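Local coordinates for protein acetyl-CoA acetyltransferase (PDB 6BN2) that probably catalyses the reversible condensation of two acetyl-CoA molecules to acetoacetyl-CoA as a homotetrameric thiolase, at residues F13-V18 with E270-L275; V40-A45 with Q57-G62; M100-M105 with I118-M123; M105-V110 with L264-K269. All coordinates share one frame; numbering follows the deposited sequence.

Contact 1 of 4, residues F13-V18 with E270-L275; sequences FIVSAV and EKMESL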
loop_
_atom_site.group_PDB
_atom_site.type_symbol
_atom_site.label_atom_id
_atom_site.label_comp_id
_atom_site.label_asym_id
_atom_site.label_seq_id
_atom_site.Cartn_x
_atom_site.Cartn_y
_atom_site.Cartn_z
ATOM N N PHE A 13 -2.171 -3.178 -22.097
ATOM C CA PHE A 13 -0.873 -3.172 -22.753
ATOM C C PHE A 13 0.145 -2.395 -21.941
ATOM O O PHE A 13 -0.194 -1.434 -21.252
ATOM C CB PHE A 13 -0.987 -2.554 -24.138
ATOM C CG PHE A 13 -1.804 -3.366 -25.072
ATOM C CD1 PHE A 13 -1.203 -4.361 -25.838
ATOM C CD2 PHE A 13 -3.174 -3.170 -25.170
ATOM C CE1 PHE A 13 -1.960 -5.137 -26.698
ATOM C CE2 PHE A 13 -3.933 -3.943 -26.028
ATOM C CZ PHE A 13 -3.325 -4.925 -26.793
ATOM N N ILE A 14 1.401 -2.825 -22.027
ATOM C CA ILE A 14 2.525 -2.108 -21.434
ATOM C C ILE A 14 3.152 -1.301 -22.551
ATOM O O ILE A 14 3.647 -1.879 -23.529
ATOM C CB ILE A 14 3.548 -3.071 -20.811
ATOM C CG1 ILE A 14 2.901 -3.866 -19.671
ATOM C CG2 ILE A 14 4.760 -2.288 -20.294
ATOM C CD1 ILE A 14 3.727 -5.087 -19.265
ATOM N N VAL A 15 3.116 0.028 -22.431
ATOM C CA VAL A 15 3.630 0.880 -23.502
ATOM C C VAL A 15 5.019 1.429 -23.187
ATOM O O VAL A 15 5.705 1.893 -24.107
ATOM C CB VAL A 15 2.650 2.030 -23.848
ATOM C CG1 VAL A 15 1.389 1.472 -24.524
ATOM C CG2 VAL A 15 2.294 2.874 -22.629
ATOM N N SER A 16 5.447 1.398 -21.928
ATOM C CA SER A 16 6.832 1.721 -21.604
ATOM C C SER A 16 7.172 1.044 -20.285
ATOM O O SER A 16 6.287 0.721 -19.488
ATOM C CB SER A 16 7.059 3.233 -21.522
ATOM O OG SER A 16 6.311 3.778 -20.457
ATOM N N ALA A 17 8.467 0.818 -20.078
ATOM C CA ALA A 17 8.931 0.056 -18.918
ATOM C C ALA A 17 10.402 0.359 -18.694
ATOM O O ALA A 17 11.226 0.077 -19.573
ATOM C CB ALA A 17 8.719 -1.450 -19.139
ATOM N N VAL A 18 10.742 0.948 -17.541
ATOM C CA VAL A 18 12.134 1.330 -17.281
ATOM C C VAL A 18 12.477 1.063 -15.820
ATOM O O VAL A 18 11.611 0.801 -14.981
ATOM C CB VAL A 18 12.426 2.812 -17.605
ATOM C CG1 VAL A 18 12.049 3.162 -19.033
ATOM C CG2 VAL A 18 11.670 3.730 -16.599
ATOM N N GLU A 270 -7.675 1.254 -26.761
ATOM C CA GLU A 270 -8.217 2.471 -27.344
ATOM C C GLU A 270 -7.301 3.658 -27.078
ATOM O O GLU A 270 -7.033 4.460 -27.976
ATOM C CB GLU A 270 -9.621 2.713 -26.790
ATOM C CG GLU A 270 -10.311 3.943 -27.313
ATOM C CD GLU A 270 -11.673 4.142 -26.672
ATOM O OE1 GLU A 270 -12.171 3.193 -26.027
ATOM O OE2 GLU A 270 -12.237 5.248 -26.803
ATOM N N LYS A 271 -6.771 3.757 -25.855
ATOM C CA LYS A 271 -5.917 4.894 -25.518
ATOM C C LYS A 271 -4.581 4.829 -26.253
ATOM O O LYS A 271 -4.128 5.840 -26.807
ATOM C CB LYS A 271 -5.715 4.957 -23.999
ATOM C CG LYS A 271 -4.746 6.035 -23.510
ATOM C CD LYS A 271 -5.123 7.462 -23.909
ATOM C CE LYS A 271 -6.389 7.979 -23.240
ATOM N NZ LYS A 271 -6.539 9.467 -23.432
ATOM N N MET A 272 -3.930 3.663 -26.283
ATOM C CA MET A 272 -2.634 3.628 -26.963
ATOM C C MET A 272 -2.784 3.876 -28.458
ATOM O O MET A 272 -1.938 4.547 -29.057
ATOM C CB MET A 272 -1.901 2.308 -26.693
ATOM C CG MET A 272 -2.380 1.130 -27.482
ATOM S SD MET A 272 -1.521 -0.386 -26.978
ATOM C CE MET A 272 -2.267 -1.509 -28.174
ATOM N N GLU A 273 -3.880 3.419 -29.068
ATOM C CA GLU A 273 -4.058 3.662 -30.494
ATOM C C GLU A 273 -4.381 5.126 -30.771
ATOM O O GLU A 273 -3.917 5.687 -31.771
ATOM C CB GLU A 273 -5.138 2.733 -31.061
ATOM C CG GLU A 273 -4.664 1.293 -31.125
ATOM C CD GLU A 273 -5.697 0.328 -31.670
ATOM O OE1 GLU A 273 -6.821 0.761 -31.984
ATOM O OE2 GLU A 273 -5.375 -0.872 -31.783
ATOM N N SER A 274 -5.154 5.771 -29.886
ATOM C CA SER A 274 -5.450 7.186 -30.077
ATOM C C SER A 274 -4.189 8.038 -29.978
ATOM O O SER A 274 -4.109 9.105 -30.598
ATOM C CB SER A 274 -6.497 7.653 -29.058
ATOM O OG SER A 274 -5.932 7.742 -27.764
ATOM N N LEU A 275 -3.194 7.580 -29.217
ATOM C CA LEU A 275 -1.926 8.279 -29.062
ATOM C C LEU A 275 -0.877 7.841 -30.072
ATOM O O LEU A 275 0.228 8.388 -30.065
ATOM C CB LEU A 275 -1.381 8.068 -27.637
ATOM C CG LEU A 275 -2.243 8.688 -26.540
ATOM C CD1 LEU A 275 -1.770 8.205 -25.176
ATOM C CD2 LEU A 275 -2.196 10.214 -26.632
#
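Met272 reaches from the short helix 269-274 to the strand end at Phe13 and lays its thioether on the aromatic ring. This is a Met-aromatic contact with two parts. The methyl CE sits over the middle of one face, 3.5 Å from the centroid of the Phe13 ring and only 8° off the ring normal, a well-centred CH-pi interaction. The sulfur comes in obliquely near the root of the ring, with Met272 SD 3.5 Å from Phe13 CG. Met272 CG lies between its own backbone N and carbonyl carbon (chi1 78°), and beyond it the chain runs straight out, carrying SD and CE across the ring at about a right angle to the Phe13 side chain.

Plain apolar contact adds a second point: Val15 CG1 is 4.0 Å from Met272 CB, so the base of the methionine is met as well as its end. Pro279 touches both Phe13 and Met272.

None of the polar bonds joins the two segments: Ser274 OG donates to Lys271 O at 2.8 Å, Leu275 N reaches the same oxygen, and Lys271 NZ forms a salt bridge with Glu55.

Helix 269-274 follows strand 258-268, the sheet neighbour of strand 12-24, and folds back over the start of the latter. The joint rests on dispersion and on a methyl, probably slightly positive beside its sulfur, against the electron-rich ring face.

Contact 2 of 4, residues V40-A45 with Q57-G62; sequences VAIKGA and QDVYMG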
loop_
_atom_site.group_PDB
_atom_site.type_symbol
_atom_site.label_atom_id
_atom_site.label_comp_id
_atom_site.label_asym_id
_atom_site.label_seq_id
_atom_site.Cartn_x
_atom_site.Cartn_y
_atom_site.Cartn_z
ATOM N N VAL A 40 12.563 9.342 -10.715
ATOM C CA VAL A 40 13.428 9.122 -11.875
ATOM C C VAL A 40 12.846 8.037 -12.771
ATOM O O VAL A 40 12.831 8.166 -14.008
ATOM C CB VAL A 40 14.856 8.765 -11.417
ATOM C CG1 VAL A 40 15.700 8.323 -12.623
ATOM C CG2 VAL A 40 15.518 9.970 -10.717
ATOM N N ALA A 41 12.361 6.944 -12.162
ATOM C CA ALA A 41 11.831 5.850 -12.966
ATOM C C ALA A 41 10.545 6.266 -13.668
ATOM O O ALA A 41 10.359 5.981 -14.857
ATOM C CB ALA A 41 11.602 4.607 -12.092
ATOM N N ILE A 42 9.646 6.951 -12.952
ATOM C CA ILE A 42 8.388 7.353 -13.574
ATOM C C ILE A 42 8.649 8.336 -14.705
ATOM O O ILE A 42 8.085 8.211 -15.798
ATOM C CB ILE A 42 7.430 7.949 -12.527
ATOM C CG1 ILE A 42 6.999 6.890 -11.519
ATOM C CG2 ILE A 42 6.201 8.532 -13.231
ATOM C CD1 ILE A 42 6.259 7.504 -10.294
ATOM N N LYS A 43 9.500 9.341 -14.463
ATOM C CA LYS A 43 9.795 10.290 -15.528
ATOM C C LYS A 43 10.439 9.581 -16.709
ATOM O O LYS A 43 10.120 9.869 -17.863
ATOM C CB LYS A 43 10.707 11.404 -15.019
ATOM C CG LYS A 43 11.048 12.422 -16.109
ATOM C CD LYS A 43 11.600 13.703 -15.523
ATOM C CE LYS A 43 11.729 14.773 -16.612
ATOM N NZ LYS A 43 12.688 14.337 -17.653
ATOM N N GLY A 44 11.303 8.604 -16.429
ATOM C CA GLY A 44 11.920 7.848 -17.511
ATOM C C GLY A 44 10.905 7.099 -18.346
ATOM O O GLY A 44 11.013 7.056 -19.578
ATOM N N ALA A 45 9.893 6.521 -17.693
ATOM C CA ALA A 45 8.868 5.782 -18.421
ATOM C C ALA A 45 8.041 6.715 -19.298
ATOM O O ALA A 45 7.711 6.367 -20.439
ATOM C CB ALA A 45 7.971 5.023 -17.440
ATOM N N GLN A 57 -3.714 8.653 -15.226
ATOM C CA GLN A 57 -4.892 8.831 -14.367
ATOM C C GLN A 57 -4.706 8.316 -12.948
ATOM O O GLN A 57 -5.559 8.592 -12.085
ATOM C CB GLN A 57 -6.107 8.147 -14.997
ATOM C CG GLN A 57 -6.559 8.865 -16.266
ATOM C CD GLN A 57 -7.624 8.077 -17.002
ATOM O OE1 GLN A 57 -7.320 7.280 -17.890
ATOM N NE2 GLN A 57 -8.884 8.279 -16.615
ATOM N N ASP A 58 -3.628 7.585 -12.682
ATOM C CA ASP A 58 -3.347 7.050 -11.355
ATOM C C ASP A 58 -1.902 6.581 -11.379
ATOM O O ASP A 58 -1.312 6.377 -12.446
ATOM C CB ASP A 58 -4.299 5.895 -10.986
ATOM C CG ASP A 58 -4.625 5.841 -9.486
ATOM O OD1 ASP A 58 -3.804 6.294 -8.657
ATOM O OD2 ASP A 58 -5.707 5.304 -9.147
ATOM N N VAL A 59 -1.339 6.433 -10.189
ATOM C CA VAL A 59 0.036 5.978 -9.997
ATOM C C VAL A 59 0.005 5.018 -8.822
ATOM O O VAL A 59 -0.387 5.420 -7.718
ATOM C CB VAL A 59 0.996 7.135 -9.678
ATOM C CG1 VAL A 59 2.418 6.593 -9.397
ATOM C CG2 VAL A 59 1.039 8.186 -10.811
ATOM N N TYR A 60 0.442 3.776 -9.038
ATOM C CA TYR A 60 0.588 2.792 -7.961
ATOM C C TYR A 60 2.063 2.457 -7.836
ATOM O O TYR A 60 2.667 1.991 -8.807
ATOM C CB TYR A 60 -0.168 1.495 -8.241
ATOM C CG TYR A 60 -1.679 1.583 -8.326
ATOM C CD1 TYR A 60 -2.403 0.515 -8.840
ATOM C CD2 TYR A 60 -2.376 2.721 -7.911
ATOM C CE1 TYR A 60 -3.775 0.555 -8.933
ATOM C CE2 TYR A 60 -3.762 2.773 -8.012
ATOM C CZ TYR A 60 -4.457 1.689 -8.514
ATOM O OH TYR A 60 -5.846 1.706 -8.597
ATOM N N MET A 61 2.648 2.684 -6.660
ATOM C CA MET A 61 4.060 2.362 -6.457
ATOM C C MET A 61 4.230 1.412 -5.283
ATOM O O MET A 61 3.813 1.727 -4.158
ATOM C CB MET A 61 4.896 3.627 -6.225
ATOM C CG MET A 61 4.985 4.521 -7.465
ATOM S SD MET A 61 5.843 3.747 -8.887
ATOM C CE MET A 61 7.562 4.113 -8.452
ATOM N N GLY A 62 4.886 0.281 -5.538
ATOM C CA GLY A 62 5.297 -0.595 -4.446
ATOM C C GLY A 62 6.381 0.060 -3.601
ATOM O O GLY A 62 7.246 0.770 -4.108
#
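Ile42 sends its CD1 methyl from helix 34-48 into the angle between Val59 and Met61, two residues on the same face of strand 59-62. CD1 is 4.0 Å from Val59 CG1 and 4.0 Å from Met61 SD, so a single methyl carries nearly all of the touching. Ile42 places it there with CG1 anti to the carbonyl carbon (chi1 -66°) and CD1 extended beyond, the long branch directed at the sheet. Met61 does the reverse: it bends at chi2 and chi3, and the folded thioether meets the isoleucine tip to tip, its CE 4.1 Å from Ile42 CD1. Val59 offers CG1, the branch anti to its backbone N, while Tyr60 goes to the other face and packs on helix 98-111.

Asp58 OD1 accepts from Val59 N at 2.9 Å, with a bent N-H...O angle of 138°; its OD2 makes a salt bridge to Lys101 of the second subunit. Ile42 also touches Val119 and Ala263, which places helix 34-48 across three neighbouring strands of the thiolase sheet.

Aliphatic and thioether surfaces meet here, so toward strand 59-62 the helix is held by hydrophobic burial; Ala45 O adds a directional bond to the sheet, with Ser16 OG.

Contact 3 of 4, residues M100-M105 with I118-M123; sequences MKAVMM and IVAGGM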
loop_
_atom_site.group_PDB
_atom_site.type_symbol
_atom_site.label_atom_id
_atom_site.label_comp_id
_atom_site.label_asym_id
_atom_site.label_seq_id
_atom_site.Cartn_x
_atom_site.Cartn_y
_atom_site.Cartn_z
ATOM N N MET A 100 5.181 -5.918 -8.284
ATOM C CA MET A 100 4.351 -6.698 -9.198
ATOM C C MET A 100 2.876 -6.515 -8.873
ATOM O O MET A 100 2.049 -6.397 -9.784
ATOM C CB MET A 100 4.744 -8.178 -9.141
ATOM C CG MET A 100 3.950 -9.032 -10.162
ATOM S SD MET A 100 4.523 -10.730 -10.302
ATOM C CE MET A 100 6.149 -10.496 -11.039
ATOM N N LYS A 101 2.536 -6.490 -7.578
ATOM C CA LYS A 101 1.148 -6.273 -7.177
ATOM C C LYS A 101 0.659 -4.910 -7.650
ATOM O O LYS A 101 -0.497 -4.765 -8.055
ATOM C CB LYS A 101 1.033 -6.401 -5.655
ATOM C CG LYS A 101 -0.414 -6.325 -5.118
ATOM C CD LYS A 101 -1.300 -7.438 -5.702
ATOM C CE LYS A 101 -2.660 -7.458 -4.968
ATOM N NZ LYS A 101 -3.517 -8.575 -5.495
ATOM N N ALA A 102 1.536 -3.901 -7.631
ATOM C CA ALA A 102 1.169 -2.593 -8.180
ATOM C C ALA A 102 0.760 -2.708 -9.645
ATOM O O ALA A 102 -0.249 -2.131 -10.069
ATOM C CB ALA A 102 2.340 -1.610 -8.038
ATOM N N VAL A 103 1.552 -3.431 -10.443
ATOM C CA VAL A 103 1.226 -3.610 -11.860
ATOM C C VAL A 103 -0.086 -4.370 -12.028
ATOM O O VAL A 103 -0.917 -4.015 -12.873
ATOM C CB VAL A 103 2.382 -4.328 -12.579
ATOM C CG1 VAL A 103 1.944 -4.749 -13.998
ATOM C CG2 VAL A 103 3.621 -3.420 -12.623
ATOM N N MET A 104 -0.294 -5.426 -11.229
ATOM C CA MET A 104 -1.531 -6.201 -11.318
ATOM C C MET A 104 -2.751 -5.356 -10.961
ATOM O O MET A 104 -3.775 -5.398 -11.655
ATOM C CB MET A 104 -1.425 -7.428 -10.400
ATOM C CG MET A 104 -0.338 -8.393 -10.859
ATOM S SD MET A 104 0.118 -9.584 -9.553
ATOM C CE MET A 104 -1.472 -10.272 -9.114
ATOM N N MET A 105 -2.670 -4.603 -9.860
ATOM C CA MET A 105 -3.773 -3.732 -9.455
ATOM C C MET A 105 -4.056 -2.680 -10.516
ATOM O O MET A 105 -5.205 -2.324 -10.762
ATOM C CB MET A 105 -3.438 -3.053 -8.123
ATOM C CG MET A 105 -3.395 -4.017 -6.950
ATOM S SD MET A 105 -2.668 -3.270 -5.480
ATOM C CE MET A 105 -3.988 -3.566 -4.270
ATOM N N ILE A 118 -2.224 4.436 -16.848
ATOM C CA ILE A 118 -1.882 4.344 -15.434
ATOM C C ILE A 118 -0.409 3.970 -15.314
ATOM O O ILE A 118 0.124 3.224 -16.146
ATOM C CB ILE A 118 -2.821 3.338 -14.721
ATOM C CG1 ILE A 118 -2.497 3.237 -13.220
ATOM C CG2 ILE A 118 -2.800 1.962 -15.383
ATOM C CD1 ILE A 118 -3.648 2.566 -12.414
ATOM N N VAL A 119 0.263 4.527 -14.298
ATOM C CA VAL A 119 1.659 4.202 -13.994
ATOM C C VAL A 119 1.675 3.194 -12.858
ATOM O O VAL A 119 0.954 3.362 -11.862
ATOM C CB VAL A 119 2.454 5.458 -13.597
ATOM C CG1 VAL A 119 3.786 5.075 -12.929
ATOM C CG2 VAL A 119 2.685 6.382 -14.809
ATOM N N ALA A 120 2.500 2.150 -12.991
ATOM C CA ALA A 120 2.687 1.200 -11.898
ATOM C C ALA A 120 4.163 0.848 -11.799
ATOM O O ALA A 120 4.839 0.673 -12.818
ATOM C CB ALA A 120 1.851 -0.084 -12.098
ATOM N N GLY A 121 4.650 0.701 -10.572
ATOM C CA GLY A 121 6.055 0.375 -10.390
ATOM C C GLY A 121 6.377 0.193 -8.925
ATOM O O GLY A 121 5.517 -0.222 -8.141
ATOM N N GLY A 122 7.613 0.495 -8.547
ATOM C CA GLY A 122 8.030 0.298 -7.171
ATOM C C GLY A 122 9.333 1.015 -6.915
ATOM O O GLY A 122 10.050 1.412 -7.849
ATOM N N MET A 123 9.631 1.179 -5.629
ATOM C CA MET A 123 10.775 1.982 -5.229
ATOM C C MET A 123 11.209 1.553 -3.835
ATOM O O MET A 123 10.376 1.193 -2.999
ATOM C CB MET A 123 10.415 3.482 -5.246
ATOM C CG MET A 123 9.271 3.851 -4.277
ATOM S SD MET A 123 8.576 5.474 -4.670
ATOM C CE MET A 123 7.165 5.529 -3.518
#
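Ala120 drives its methyl straight into the backbone of helix 98-111. Its CB lies 3.6 Å from Ala102 O and the same 3.6 Å from Val103 CA, closer than it comes to any side-chain carbon of the helix. Beside it Val103 CG2 makes the closer apolar contact, 3.8 Å from Ala120 CB; this is the branch anti to the carbonyl carbon (chi1 170° for its sister CG1), which leaves it alongside the alanine. In return Ala102 CB sits on the strand backbone, 3.5 Å from Gly121 O. Gly121 has no side chain, and Ala102 is met there by peptide atoms alone.

With such small residues the backbones come very near: Val103 CA and Ala120 CA are 5.0 Å apart, and the axes approach to 6.5 Å, running antiparallel at 169°. Helix 98-111 follows directly after Cys96, the predicted acyl-carrying nucleophile, found acetylated here. It lies between strand 117-125 and strand 391-399, where Met100 and Met104, directed away from Ala120, touch Ser393, in keeping with the layered alpha-beta-alpha-beta-alpha core of thiolases.

Further out, neighbouring strands hold the receiving strand in place: Ala120 is bonded through its backbone to Leu264, and Gly121 to Tyr60. The CB of Tyr60, on strand 59-62, also packs on Ala102. Lys101, the residue just before Ala102, makes salt bridges to Asp288 of its own chain and to Asp58 of the second subunit, which ties the helix to the interface with that subunit.

Contact 4 of 4, residues M105-V110 with L264-K269; sequences MAAQAV and LVLMSK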
loop_
_atom_site.group_PDB
_atom_site.type_symbol
_atom_site.label_atom_id
_atom_site.label_comp_id
_atom_site.label_asym_id
_atom_site.label_seq_id
_atom_site.Cartn_x
_atom_site.Cartn_y
_atom_site.Cartn_z
ATOM N N MET A 105 -2.670 -4.603 -9.860
ATOM C CA MET A 105 -3.773 -3.732 -9.455
ATOM C C MET A 105 -4.056 -2.680 -10.516
ATOM O O MET A 105 -5.205 -2.324 -10.762
ATOM C CB MET A 105 -3.438 -3.053 -8.123
ATOM C CG MET A 105 -3.395 -4.017 -6.950
ATOM S SD MET A 105 -2.668 -3.270 -5.480
ATOM C CE MET A 105 -3.988 -3.566 -4.270
ATOM N N ALA A 106 -3.002 -2.158 -11.137
ATOM C CA ALA A 106 -3.197 -1.179 -12.196
ATOM C C ALA A 106 -3.889 -1.809 -13.400
ATOM O O ALA A 106 -4.769 -1.192 -14.017
ATOM C CB ALA A 106 -1.849 -0.570 -12.592
ATOM N N ALA A 107 -3.503 -3.043 -13.747
ATOM C CA ALA A 107 -4.179 -3.739 -14.833
ATOM C C ALA A 107 -5.655 -3.945 -14.506
ATOM O O ALA A 107 -6.526 -3.805 -15.381
ATOM C CB ALA A 107 -3.470 -5.072 -15.114
ATOM N N GLN A 108 -5.961 -4.240 -13.243
ATOM C CA GLN A 108 -7.352 -4.411 -12.847
ATOM C C GLN A 108 -8.124 -3.108 -12.968
ATOM O O GLN A 108 -9.307 -3.125 -13.313
ATOM C CB GLN A 108 -7.434 -4.957 -11.419
ATOM C CG GLN A 108 -6.926 -6.403 -11.345
ATOM C CD GLN A 108 -6.783 -6.927 -9.942
ATOM O OE1 GLN A 108 -6.279 -6.246 -9.064
ATOM N NE2 GLN A 108 -7.247 -8.146 -9.717
ATOM N N ALA A 109 -7.477 -1.971 -12.683
ATOM C CA ALA A 109 -8.141 -0.677 -12.868
ATOM C C ALA A 109 -8.485 -0.433 -14.336
ATOM O O ALA A 109 -9.538 0.149 -14.647
ATOM C CB ALA A 109 -7.258 0.457 -12.335
ATOM N N VAL A 110 -7.614 -0.868 -15.254
ATOM C CA VAL A 110 -7.929 -0.762 -16.682
ATOM C C VAL A 110 -9.065 -1.716 -17.051
ATOM O O VAL A 110 -10.029 -1.329 -17.726
ATOM C CB VAL A 110 -6.678 -1.024 -17.548
ATOM C CG1 VAL A 110 -7.037 -0.972 -19.062
ATOM C CG2 VAL A 110 -5.582 0.003 -17.250
ATOM N N LEU A 264 6.365 1.348 -14.995
ATOM C CA LEU A 264 5.747 0.955 -16.252
ATOM C C LEU A 264 4.537 1.835 -16.506
ATOM O O LEU A 264 3.869 2.297 -15.576
ATOM C CB LEU A 264 5.314 -0.522 -16.240
ATOM C CG LEU A 264 6.385 -1.605 -16.033
ATOM C CD1 LEU A 264 6.838 -1.726 -14.582
ATOM C CD2 LEU A 264 5.797 -2.949 -16.499
ATOM N N VAL A 265 4.247 2.071 -17.773
ATOM C CA VAL A 265 3.003 2.727 -18.153
ATOM C C VAL A 265 2.118 1.689 -18.821
ATOM O O VAL A 265 2.550 1.021 -19.767
ATOM C CB VAL A 265 3.234 3.925 -19.087
ATOM C CG1 VAL A 265 1.875 4.500 -19.493
ATOM C CG2 VAL A 265 4.095 5.017 -18.402
ATOM N N LEU A 266 0.895 1.542 -18.306
ATOM C CA LEU A 266 -0.123 0.638 -18.824
ATOM C C LEU A 266 -1.212 1.429 -19.535
ATOM O O LEU A 266 -1.586 2.519 -19.084
ATOM C CB LEU A 266 -0.754 -0.157 -17.681
ATOM C CG LEU A 266 -0.238 -1.550 -17.331
ATOM C CD1 LEU A 266 1.249 -1.604 -17.274
ATOM C CD2 LEU A 266 -0.859 -1.990 -16.007
ATOM N N MET A 267 -1.761 0.867 -20.610
ATOM C CA MET A 267 -2.820 1.547 -21.340
ATOM C C MET A 267 -3.821 0.546 -21.883
ATOM O O MET A 267 -3.481 -0.602 -22.183
ATOM C CB MET A 267 -2.297 2.351 -22.538
ATOM C CG MET A 267 -1.676 3.667 -22.174
ATOM S SD MET A 267 -1.153 4.578 -23.616
ATOM C CE MET A 267 -0.289 5.923 -22.782
ATOM N N SER A 268 -5.049 1.024 -22.054
ATOM C CA SER A 268 -6.026 0.315 -22.864
ATOM C C SER A 268 -5.642 0.367 -24.342
ATOM O O SER A 268 -4.853 1.210 -24.788
ATOM C CB SER A 268 -7.412 0.927 -22.687
ATOM O OG SER A 268 -7.448 2.231 -23.253
ATOM N N LYS A 269 -6.233 -0.548 -25.111
ATOM C CA LYS A 269 -6.048 -0.544 -26.562
ATOM C C LYS A 269 -6.494 0.778 -27.166
ATOM O O LYS A 269 -5.793 1.375 -27.995
ATOM C CB LYS A 269 -6.823 -1.708 -27.177
ATOM C CG LYS A 269 -6.743 -1.786 -28.710
ATOM C CD LYS A 269 -7.289 -3.122 -29.198
ATOM C CE LYS A 269 -7.305 -3.202 -30.716
ATOM N NZ LYS A 269 -8.342 -2.304 -31.286
#
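In the N-terminal half of the thiolase core, the later turns of helix 98-111 rest on the end of strand 258-268, with Ala106, Ala107 and Val110 against Leu266 and Ser268. Helix and strand run nearly parallel here, crossing at -20° with their axes 8.8 Å apart, a gap bridged mainly by Leu266 and Val110.

Leu266 spans most of it. Its CD2 methyl reaches the helix backbone, 3.6 Å from Ala107 N, and lies 3.8 Å from Ala106 CB; Ala107 CB is a little farther, at 4.1 Å from Leu266 CD2. Two conformers of Leu266 are deposited, so this exact placing of the methyl is one of two and its detail should be taken as doubtful. Ile14 and Ile283 also touch the leucine, from the next strands of the sheet.

One turn on, Val110 extends CG1 anti to its backbone N (chi1 177°), bringing it 4.1 Å from Ser268 CB. Val110 meets CB and the backbone N of the serine, while OG turns to polar work, capping helix 269-274 as the N-cap residue by accepting from Lys271 N, and hydrogen-bonding with Glu116 OE1. On the helix, Gln108 bonds to Asp114 of the second subunit.

Between the segments the touching is van der Waals, with no polar bond, while the hydroxyl of buried Ser268 is satisfied by Lys271 N and Glu116 OE1. The serine thus joins two roles, its CB for Val110 and a cap where the strand gives way to the next helix.

How the contacts relate
From the N terminus, strand 12-24 opens contact 1, which closes only at 270-275 and so encloses the other three. Contact 2 then shuts a short loop from helix 34-48 to strand 59-62. Contacts 3 and 4 follow it in the chain and cross: helix 98-111 supplies both, sharing Met105, and pairs first with 118-123, then with the distant 264-269. Strands 59-62, 117-125, 258-268 and 12-24 are successive in one sheet, joined by backbone bonds such as Ile118 O to Leu266 N, 2.8 Å. Helix 98-111 packs on one face; helix 34-48 takes the opposite one, where Ser16 OG probably bonds Ala45 O.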